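Local atomic coordinates of methionine-R-sulfoxide reductase (Neisseria meningitidis, PDB entry 3MMH), a protein that reduces the R form of free methionine sulfoxide back to methionine, using a GAF-type domain as its catalytic scaffold. Residues A34-T39 / F54-T59; G129-D134 / L147-L152. All coordinates share one frame; numbering follows the deposited sequence.

Interaction 1. Residues A34-T39 / F54-T59; sequences ANLANT and FYLVDT. With SME (methionine sulfoxide), chain C.
Leu36, on helix 32-47, lays its CD2 methyl squarely over the Phe54 ring of strand 51-58, a CH-pi contact with CD2 3.7 Å from the ring centroid and only 4° off the normal. Its CG lies anti to the carbonyl carbon (chi1 -66°), and from there the two methyls part: CD2 takes the ring, while CD1 goes tip to tip with Leu56, 4.0 Å from Leu56 CD1. The backbone of the same residue also touches the ring, Leu36 O lying 3.4 Å from Phe54 CE2. The axes of 34-39 and 54-58 approach to 10.4 Å, at 153° between their directions; the helix belongs to the layer packed on one face of the GAF-domain sheet, and the strand to that sheet. On the other side of the sheet Tyr55 approaches the bound methionine sulfoxide, its OH 3.6 Å from CG of the ligand, and hydrogen-bonds to Cys75 O. One turn beyond Leu36, Thr39 brings CG2 to the edge of the Phe54 ring, in its plane, 4.0 Å from CZ. Thr39 OG1 is meanwhile turned back to Asn35 O at 2.8 Å, and this carbonyl also accepts Thr39 N from the opposite face of its plane.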
# COMPACT_ATOMS: atom_id res chain seq x y z
N ALA A 34 6.68 -5.85 -0.43
CA ALA A 34 7.33 -4.68 -0.99
C ALA A 34 7.05 -4.56 -2.48
O ALA A 34 6.76 -3.49 -3.02
CB ALA A 34 8.84 -4.68 -0.72
N ASN A 35 7.13 -5.68 -3.20
CA ASN A 35 6.90 -5.72 -4.62
C ASN A 35 5.46 -5.39 -4.99
O ASN A 35 5.19 -4.66 -5.94
CB ASN A 35 7.36 -7.00 -5.25
CG ASN A 35 8.87 -7.06 -5.46
OD1 ASN A 35 9.49 -6.04 -5.61
ND2 ASN A 35 9.41 -8.30 -5.49
N LEU A 36 4.51 -5.91 -4.22
CA LEU A 36 3.11 -5.57 -4.43
C LEU A 36 2.88 -4.10 -4.20
O LEU A 36 2.14 -3.41 -4.93
CB LEU A 36 2.18 -6.41 -3.53
CG LEU A 36 2.18 -7.92 -3.87
CD1 LEU A 36 1.30 -8.64 -2.83
CD2 LEU A 36 1.83 -8.24 -5.31
N ALA A 37 3.48 -3.56 -3.14
CA ALA A 37 3.33 -2.15 -2.78
C ALA A 37 3.86 -1.26 -3.87
O ALA A 37 3.21 -0.27 -4.31
CB ALA A 37 3.96 -1.87 -1.42
N ASN A 38 5.05 -1.55 -4.39
CA ASN A 38 5.60 -0.71 -5.46
C ASN A 38 4.79 -0.92 -6.78
O ASN A 38 4.64 0.05 -7.54
CB ASN A 38 7.10 -0.95 -5.72
CG ASN A 38 7.97 -0.04 -4.89
OD1 ASN A 38 7.40 1.04 -4.45
ND2 ASN A 38 9.15 -0.40 -4.59
N THR A 39 4.28 -2.10 -7.04
CA THR A 39 3.47 -2.29 -8.24
C THR A 39 2.19 -1.46 -8.19
O THR A 39 1.83 -0.79 -9.15
CB THR A 39 3.11 -3.80 -8.43
OG1 THR A 39 4.36 -4.53 -8.62
CG2 THR A 39 2.27 -4.03 -9.64
N PHE A 54 -4.08 -5.15 -4.16
CA PHE A 54 -4.06 -6.61 -4.07
C PHE A 54 -4.82 -7.10 -2.88
O PHE A 54 -4.79 -6.47 -1.81
CB PHE A 54 -2.63 -7.11 -4.02
CG PHE A 54 -1.81 -6.74 -5.25
CD1 PHE A 54 -1.85 -7.52 -6.37
CD2 PHE A 54 -1.13 -5.52 -5.31
CE1 PHE A 54 -1.12 -7.12 -7.49
CE2 PHE A 54 -0.40 -5.14 -6.42
CZ PHE A 54 -0.46 -5.96 -7.52
N TYR A 55 -5.38 -8.29 -3.04
CA TYR A 55 -5.79 -9.15 -1.93
C TYR A 55 -5.10 -10.47 -2.07
O TYR A 55 -4.87 -10.93 -3.20
CB TYR A 55 -7.32 -9.40 -1.94
CG TYR A 55 -8.19 -8.25 -1.57
CD1 TYR A 55 -8.81 -8.22 -0.31
CD2 TYR A 55 -8.47 -7.18 -2.45
CE1 TYR A 55 -9.58 -7.18 0.06
CE2 TYR A 55 -9.27 -6.12 -2.08
CZ TYR A 55 -9.83 -6.09 -0.79
OH TYR A 55 -10.60 -5.03 -0.41
N LEU A 56 -4.79 -11.11 -0.97
CA LEU A 56 -4.03 -12.38 -0.95
C LEU A 56 -4.86 -13.46 -0.26
O LEU A 56 -5.56 -13.18 0.73
CB LEU A 56 -2.66 -12.22 -0.27
CG LEU A 56 -1.71 -11.27 -1.01
CD1 LEU A 56 -0.45 -11.04 -0.15
CD2 LEU A 56 -1.41 -11.70 -2.45
N VAL A 57 -4.80 -14.67 -0.77
CA VAL A 57 -5.57 -15.76 -0.20
C VAL A 57 -5.01 -16.16 1.18
O VAL A 57 -3.81 -16.41 1.31
CB VAL A 57 -5.58 -16.98 -1.16
CG1 VAL A 57 -6.15 -18.20 -0.46
CG2 VAL A 57 -6.32 -16.64 -2.44
N ASP A 58 -5.91 -16.28 2.15
CA ASP A 58 -5.68 -16.82 3.46
C ASP A 58 -6.29 -18.18 3.51
O ASP A 58 -7.51 -18.32 3.60
CB ASP A 58 -6.30 -15.96 4.55
CG ASP A 58 -6.00 -16.46 5.93
OD1 ASP A 58 -5.11 -17.26 6.15
OD2 ASP A 58 -6.76 -16.07 6.81
N THR A 59 -5.46 -19.22 3.42
CA THR A 59 -5.97 -20.58 3.47
C THR A 59 -6.56 -20.96 4.84
O THR A 59 -7.47 -21.83 4.90
CB THR A 59 -4.86 -21.54 3.06
OG1 THR A 59 -3.71 -21.31 3.88
CG2 THR A 59 -4.42 -21.35 1.59
N SME C . -15.31 -4.50 -5.49
CA SME C . -14.60 -5.68 -4.94
CB SME C . -14.16 -5.49 -3.47
CG SME C . -12.81 -4.78 -3.27
S SME C . -12.93 -3.05 -3.42
OE SME C . -13.71 -2.45 -4.49
CE SME C . -11.25 -2.61 -3.23
C SME C . -15.42 -6.92 -5.13
O SME C . -14.91 -8.01 -4.81
OXT SME C . -16.60 -6.83 -5.65

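Interaction 2. Residues G129-D134 / L147-L152; sequences GVLDAD and LYLGEL. With SME (methionine sulfoxide), chain C.
Leu131 points from strand 126-135 toward helix 143-165 and meets two leucines with a single methyl. Its CD1 lies 3.8 Å from Leu152 CD2 and 4.2 Å from Leu149 CD2, and the Leu131 side chain crosses each of the other two at about a right angle. With CG of Leu131 anti to the backbone N (chi1 -172°), CD1 is directed at the helix. The nearest CA atoms of the two backbones, those of Leu131 and Leu149, are 8.2 Å apart. The two helix residues, three apart in sequence, both point toward the strand, and each offers its CD2 methyl to the same Leu131 CD1. The contact is small, 128 Å² in all, and wholly apolar; Leu149 also packs on Ile117 and Val119 of strand 115-123, and Leu152 on Ile22 of helix 11-27.

Asp132 points away from the helix, to the face of the strand opposite Leu131. Its OD2 is 3.4 Å from the methyl carbon CE of the bound methionine sulfoxide, and in one of the two conformers of Asp134 its OD1 is likewise 3.4 Å from the sulfoxide oxygen OE. Glu116 lies close to both carboxylates and is itself hydrogen-bonded to the ligand through OE1. Strand 126-135 thus has one face in the hydrophobic core beneath the helices and the other in the substrate pocket, where the GAF fold holds the free amino acid sulfoxide.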
# COMPACT_ATOMS: atom_id res chain seq x y z
N GLY A 129 -4.01 -15.00 -4.86
CA GLY A 129 -4.49 -13.62 -4.65
C GLY A 129 -5.04 -13.04 -5.92
O GLY A 129 -5.12 -13.73 -6.94
N VAL A 130 -5.37 -11.77 -5.87
CA VAL A 130 -5.90 -11.05 -7.01
C VAL A 130 -5.32 -9.64 -7.04
O VAL A 130 -5.03 -9.05 -5.98
CB VAL A 130 -7.42 -11.00 -7.07
CG1 VAL A 130 -8.08 -12.41 -7.05
CG2 VAL A 130 -8.01 -10.13 -5.92
N LEU A 131 -5.21 -9.11 -8.25
CA LEU A 131 -5.07 -7.69 -8.55
C LEU A 131 -6.44 -7.10 -8.80
O LEU A 131 -7.14 -7.63 -9.66
CB LEU A 131 -4.14 -7.50 -9.72
CG LEU A 131 -3.69 -6.10 -10.12
CD1 LEU A 131 -2.42 -6.15 -11.04
CD2 LEU A 131 -4.75 -5.25 -10.69
N ASP A 132 -6.80 -6.09 -8.06
CA ASP A 132 -8.09 -5.44 -8.25
C ASP A 132 -7.85 -3.96 -8.56
O ASP A 132 -7.06 -3.29 -7.90
CB ASP A 132 -8.91 -5.53 -6.94
CG ASP A 132 -10.23 -4.87 -7.06
OD1 ASP A 132 -10.93 -5.13 -7.99
OD2 ASP A 132 -10.65 -4.18 -6.13
N ALA A 133 -8.57 -3.46 -9.55
CA ALA A 133 -8.54 -2.05 -9.92
C ALA A 133 -9.98 -1.54 -10.09
O ALA A 133 -10.81 -2.27 -10.65
CB ALA A 133 -7.73 -1.73 -11.12
N ASP A 134 -10.20 -0.32 -9.61
CA ASP A 134 -11.53 0.26 -9.60
C ASP A 134 -11.47 1.70 -10.12
O ASP A 134 -10.47 2.38 -9.97
CB ASP A 134 -12.18 0.16 -8.17
CG ASP A 134 -12.18 -1.23 -7.63
OD1 ASP A 134 -13.20 -1.91 -7.81
OD2 ASP A 134 -11.13 -1.61 -7.03
N LEU A 147 -5.73 -7.84 -21.04
CA LEU A 147 -4.53 -8.39 -21.63
C LEU A 147 -3.28 -8.01 -20.81
O LEU A 147 -2.49 -8.87 -20.41
CB LEU A 147 -4.37 -7.93 -23.08
CG LEU A 147 -3.16 -8.52 -23.82
CD1 LEU A 147 -3.53 -9.95 -24.27
CD2 LEU A 147 -2.80 -7.66 -25.06
N TYR A 148 -3.09 -6.73 -20.60
CA TYR A 148 -1.86 -6.26 -19.98
C TYR A 148 -1.79 -6.47 -18.50
O TYR A 148 -0.73 -6.85 -17.99
CB TYR A 148 -1.61 -4.80 -20.37
CG TYR A 148 -1.17 -4.67 -21.80
CD1 TYR A 148 -0.01 -5.27 -22.29
CD2 TYR A 148 -1.85 -3.83 -22.69
CE1 TYR A 148 0.35 -5.12 -23.63
CE2 TYR A 148 -1.43 -3.68 -24.00
CZ TYR A 148 -0.35 -4.36 -24.47
OH TYR A 148 0.04 -4.19 -25.81
N LEU A 149 -2.90 -6.38 -17.77
CA LEU A 149 -2.85 -6.76 -16.35
C LEU A 149 -2.71 -8.25 -16.22
O LEU A 149 -2.11 -8.72 -15.25
CB LEU A 149 -4.06 -6.23 -15.57
CG LEU A 149 -4.14 -4.69 -15.47
CD1 LEU A 149 -5.47 -4.28 -14.90
CD2 LEU A 149 -2.96 -4.14 -14.65
N GLY A 150 -3.18 -9.05 -17.19
CA GLY A 150 -2.86 -10.47 -17.18
C GLY A 150 -1.40 -10.75 -17.36
O GLY A 150 -0.85 -11.63 -16.67
N GLU A 151 -0.73 -9.99 -18.21
CA GLU A 151 0.72 -10.15 -18.34
C GLU A 151 1.44 -9.68 -17.08
O GLU A 151 2.42 -10.30 -16.67
CB GLU A 151 1.21 -9.35 -19.55
CG GLU A 151 0.80 -9.89 -20.92
CD GLU A 151 1.16 -11.36 -21.10
OE1 GLU A 151 2.30 -11.73 -20.79
OE2 GLU A 151 0.25 -12.13 -21.43
N LEU A 152 0.98 -8.62 -16.43
CA LEU A 152 1.52 -8.18 -15.19
C LEU A 152 1.38 -9.29 -14.11
O LEU A 152 2.30 -9.51 -13.31
CB LEU A 152 0.87 -6.90 -14.72
CG LEU A 152 1.39 -6.37 -13.37
CD1 LEU A 152 2.89 -6.15 -13.37
CD2 LEU A 152 0.65 -5.05 -13.07
N SME C . -15.31 -4.50 -5.49
CA SME C . -14.60 -5.68 -4.94
CB SME C . -14.16 -5.49 -3.47
CG SME C . -12.81 -4.78 -3.27
S SME C . -12.93 -3.05 -3.42
OE SME C . -13.71 -2.45 -4.49
CE SME C . -11.25 -2.61 -3.23
C SME C . -15.42 -6.92 -5.13
O SME C . -14.91 -8.01 -4.81
OXT SME C . -16.60 -6.83 -5.65

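From the N terminus, helix 32-47 is followed by strand 51-58, and interaction 1 closes this short helix-to-strand connection by folding the two elements against each other. Interaction 2 opens only much later, after strand 115-123, and closes the connection from strand 126-135 to the C-terminal helix 143-165. The two are therefore in series, neither nested nor crossed. Their strands are antiparallel neighbours in the sheet, joined by a probable hydrogen bond from Val130 N to Tyr55 O at 2.8 Å, while Phe54 CE1 packs on Leu131 CB at 3.8 Å. Thr39 also touches Leu152, which brings helices 32-47 and 143-165 together; on the opposite face of the sheet, Tyr55 and Asp132, one from each strand, reach the bound methionine sulfoxide.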